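Local coordinates for possible transcriptional regulator, ArsR family protein (Rhodococcus sp. RHA1, PDB 3F6V), which probably binds DNA as a winged helix-turn-helix transcriptional regulator of the ArsR family, possibly one linked to arsenical resistance, at residues E71-N76 with G107-Y112. Residues are numbered along the deposited sequence; the frame is centred on the assembly and turned at random. Where two conformers were deposited one is given.
Sequences EQTVNN and GRFRYY
Q72 and Y112 form an antiparallel hydrogen-bonded pair: Q72 N donates to Y112 O (3.0 Å, 163° at the hydrogen), and Y112 N returns a bond to Q72 O (2.8 Å). T73 and Y111 form the adjoining non-hydrogen-bonded pair, and V74 N, at the helix start, donates a third backbone hydrogen bond to R110 O (3.2 Å). The helix is N-capped by T73, whose OG1 accepts from N76 N; at chi1 69° OG1 sits between the backbone N and the carbonyl carbon, and CG2, anti to that carbon, lies beside Y111, 3.5 Å from Y111 CE1, and approaches F109 obliquely. The E71 side chain crosses that of Y111 at about a right angle, E71 CD lying 3.6 Å from Y111 CB, while its carboxylate forms a salt bridge with R104. V74 CG2 meets the Y112 ring at its edge, in plane, 3.4 Å from Y112 CE2. R110 NE donates to Y112 OH (2.9 Å), tying that ring's far end to its own strand. Strand 72-73 is an outer strand of the winged helix-turn-helix's three-stranded antiparallel sheet, next to 109-114, which forms the wing hairpin with 101-106; V74 and Y112 both pack on L92 of helix 85-97, and R104 makes a cation-pi contact with Y111.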
loop_
_atom_site.group_PDB
_atom_site.type_symbol
_atom_site.label_atom_id
_atom_site.label_comp_id
_atom_site.label_asym_id
_atom_site.label_seq_id
_atom_site.Cartn_x
_atom_site.Cartn_y
_atom_site.Cartn_z
ATOM N N GLU A 71 -4.827 7.787 21.246
ATOM C CA GLU A 71 -3.760 8.741 21.059
ATOM C C GLU A 71 -2.571 8.351 21.935
ATOM O O GLU A 71 -2.744 7.972 23.132
ATOM C CB GLU A 71 -4.299 10.119 21.417
ATOM C CG GLU A 71 -3.436 11.286 21.031
ATOM C CD GLU A 71 -3.776 12.517 21.861
ATOM O OE1 GLU A 71 -3.924 12.388 23.099
ATOM O OE2 GLU A 71 -3.904 13.611 21.290
ATOM N N GLN A 72 -1.379 8.376 21.352
ATOM C CA GLN A 72 -0.127 7.942 22.017
ATOM C C GLN A 72 1.071 8.801 21.733
ATOM O O GLN A 72 1.113 9.508 20.709
ATOM C CB GLN A 72 0.175 6.498 21.647
ATOM C CG GLN A 72 -0.892 5.533 22.197
ATOM C CD GLN A 72 -0.838 4.173 21.554
ATOM O OE1 GLN A 72 0.150 3.441 21.691
ATOM N NE2 GLN A 72 -1.904 3.826 20.791
ATOM N N THR A 73 2.069 8.759 22.635
ATOM C CA THR A 73 3.265 9.534 22.435
ATOM C C THR A 73 4.192 8.887 21.483
ATOM O O THR A 73 4.206 7.652 21.237
ATOM C CB THR A 73 4.064 9.760 23.736
ATOM O OG1 THR A 73 4.613 8.498 24.156
ATOM C CG2 THR A 73 3.145 10.347 24.835
ATOM N N VAL A 74 4.987 9.747 20.907
ATOM C CA VAL A 74 6.043 9.284 20.060
ATOM C C VAL A 74 6.914 8.219 20.753
ATOM O O VAL A 74 7.135 7.153 20.226
ATOM C CB VAL A 74 6.880 10.444 19.540
ATOM C CG1 VAL A 74 8.079 9.875 18.874
ATOM C CG2 VAL A 74 6.088 11.310 18.580
ATOM N N ASN A 75 7.334 8.496 21.989
ATOM C CA ASN A 75 8.196 7.544 22.696
ATOM C C ASN A 75 7.527 6.235 22.988
ATOM O O ASN A 75 8.150 5.188 22.902
ATOM C CB ASN A 75 8.677 8.153 24.024
ATOM C CG ASN A 75 9.669 9.279 23.795
ATOM O OD1 ASN A 75 10.044 9.580 22.648
ATOM N ND2 ASN A 75 10.079 9.926 24.870
ATOM N N ASN A 76 6.243 6.264 23.328
ATOM C CA ASN A 76 5.526 5.038 23.601
ATOM C C ASN A 76 5.340 4.164 22.327
ATOM O O ASN A 76 5.449 2.942 22.384
ATOM C CB ASN A 76 4.238 5.325 24.414
ATOM C CG ASN A 76 4.530 5.742 25.907
ATOM O OD1 ASN A 76 5.527 5.315 26.521
ATOM N ND2 ASN A 76 3.647 6.547 26.479
ATOM N N GLY A 107 3.032 19.894 26.980
ATOM C CA GLY A 107 4.266 19.870 27.750
ATOM C C GLY A 107 5.431 19.239 27.025
ATOM O O GLY A 107 5.783 19.638 25.913
ATOM N N ARG A 108 6.014 18.234 27.657
ATOM C CA ARG A 108 7.188 17.527 27.139
ATOM C C ARG A 108 6.860 16.336 26.246
ATOM O O ARG A 108 7.773 15.561 25.917
ATOM C CB ARG A 108 8.042 17.005 28.307
ATOM C CG ARG A 108 8.728 18.081 29.170
ATOM C CD ARG A 108 9.531 17.493 30.363
ATOM N NE ARG A 108 8.712 16.822 31.405
ATOM C CZ ARG A 108 8.033 17.485 32.346
ATOM N NH1 ARG A 108 8.058 18.813 32.379
ATOM N NH2 ARG A 108 7.335 16.830 33.257
ATOM N N PHE A 109 5.576 16.159 25.870
ATOM C CA PHE A 109 5.169 15.003 25.062
ATOM C C PHE A 109 4.545 15.446 23.756
ATOM O O PHE A 109 3.852 16.456 23.699
ATOM C CB PHE A 109 4.115 14.168 25.790
ATOM C CG PHE A 109 4.575 13.598 27.085
ATOM C CD1 PHE A 109 5.374 12.473 27.105
ATOM C CD2 PHE A 109 4.202 14.193 28.282
ATOM C CE1 PHE A 109 5.812 11.944 28.318
ATOM C CE2 PHE A 109 4.614 13.669 29.483
ATOM C CZ PHE A 109 5.440 12.556 29.490
ATOM N N ARG A 110 4.767 14.674 22.717
ATOM C CA ARG A 110 4.077 14.935 21.481
ATOM C C ARG A 110 3.227 13.696 21.355
ATOM O O ARG A 110 3.714 12.574 21.546
ATOM C CB ARG A 110 5.056 15.019 20.330
ATOM C CG ARG A 110 4.423 15.354 19.013
ATOM C CD ARG A 110 5.478 15.929 18.118
ATOM N NE ARG A 110 5.034 16.227 16.763
ATOM C CZ ARG A 110 4.478 17.374 16.387
ATOM N NH1 ARG A 110 4.255 18.336 17.274
ATOM N NH2 ARG A 110 4.141 17.554 15.122
ATOM N N TYR A 111 1.959 13.917 21.051
ATOM C CA TYR A 111 0.975 12.852 20.891
ATOM C C TYR A 111 0.491 12.764 19.457
ATOM O O TYR A 111 0.339 13.795 18.791
ATOM C CB TYR A 111 -0.241 13.155 21.748
ATOM C CG TYR A 111 -0.001 13.062 23.235
ATOM C CD1 TYR A 111 -0.132 11.862 23.928
ATOM C CD2 TYR A 111 0.364 14.193 23.941
ATOM C CE1 TYR A 111 0.033 11.792 25.329
ATOM C CE2 TYR A 111 0.579 14.146 25.313
ATOM C CZ TYR A 111 0.420 12.967 25.989
ATOM O OH TYR A 111 0.645 12.944 27.371
ATOM N N TYR A 112 0.242 11.544 18.997
ATOM C CA TYR A 112 -0.343 11.316 17.664
ATOM C C TYR A 112 -1.608 10.510 17.808
ATOM O O TYR A 112 -1.718 9.657 18.670
ATOM C CB TYR A 112 0.650 10.570 16.778
ATOM C CG TYR A 112 1.689 11.509 16.202
ATOM C CD1 TYR A 112 1.419 12.255 15.047
ATOM C CD2 TYR A 112 2.900 11.695 16.842
ATOM C CE1 TYR A 112 2.334 13.155 14.547
ATOM C CE2 TYR A 112 3.873 12.604 16.338
ATOM C CZ TYR A 112 3.554 13.351 15.204
ATOM O OH TYR A 112 4.469 14.229 14.676
#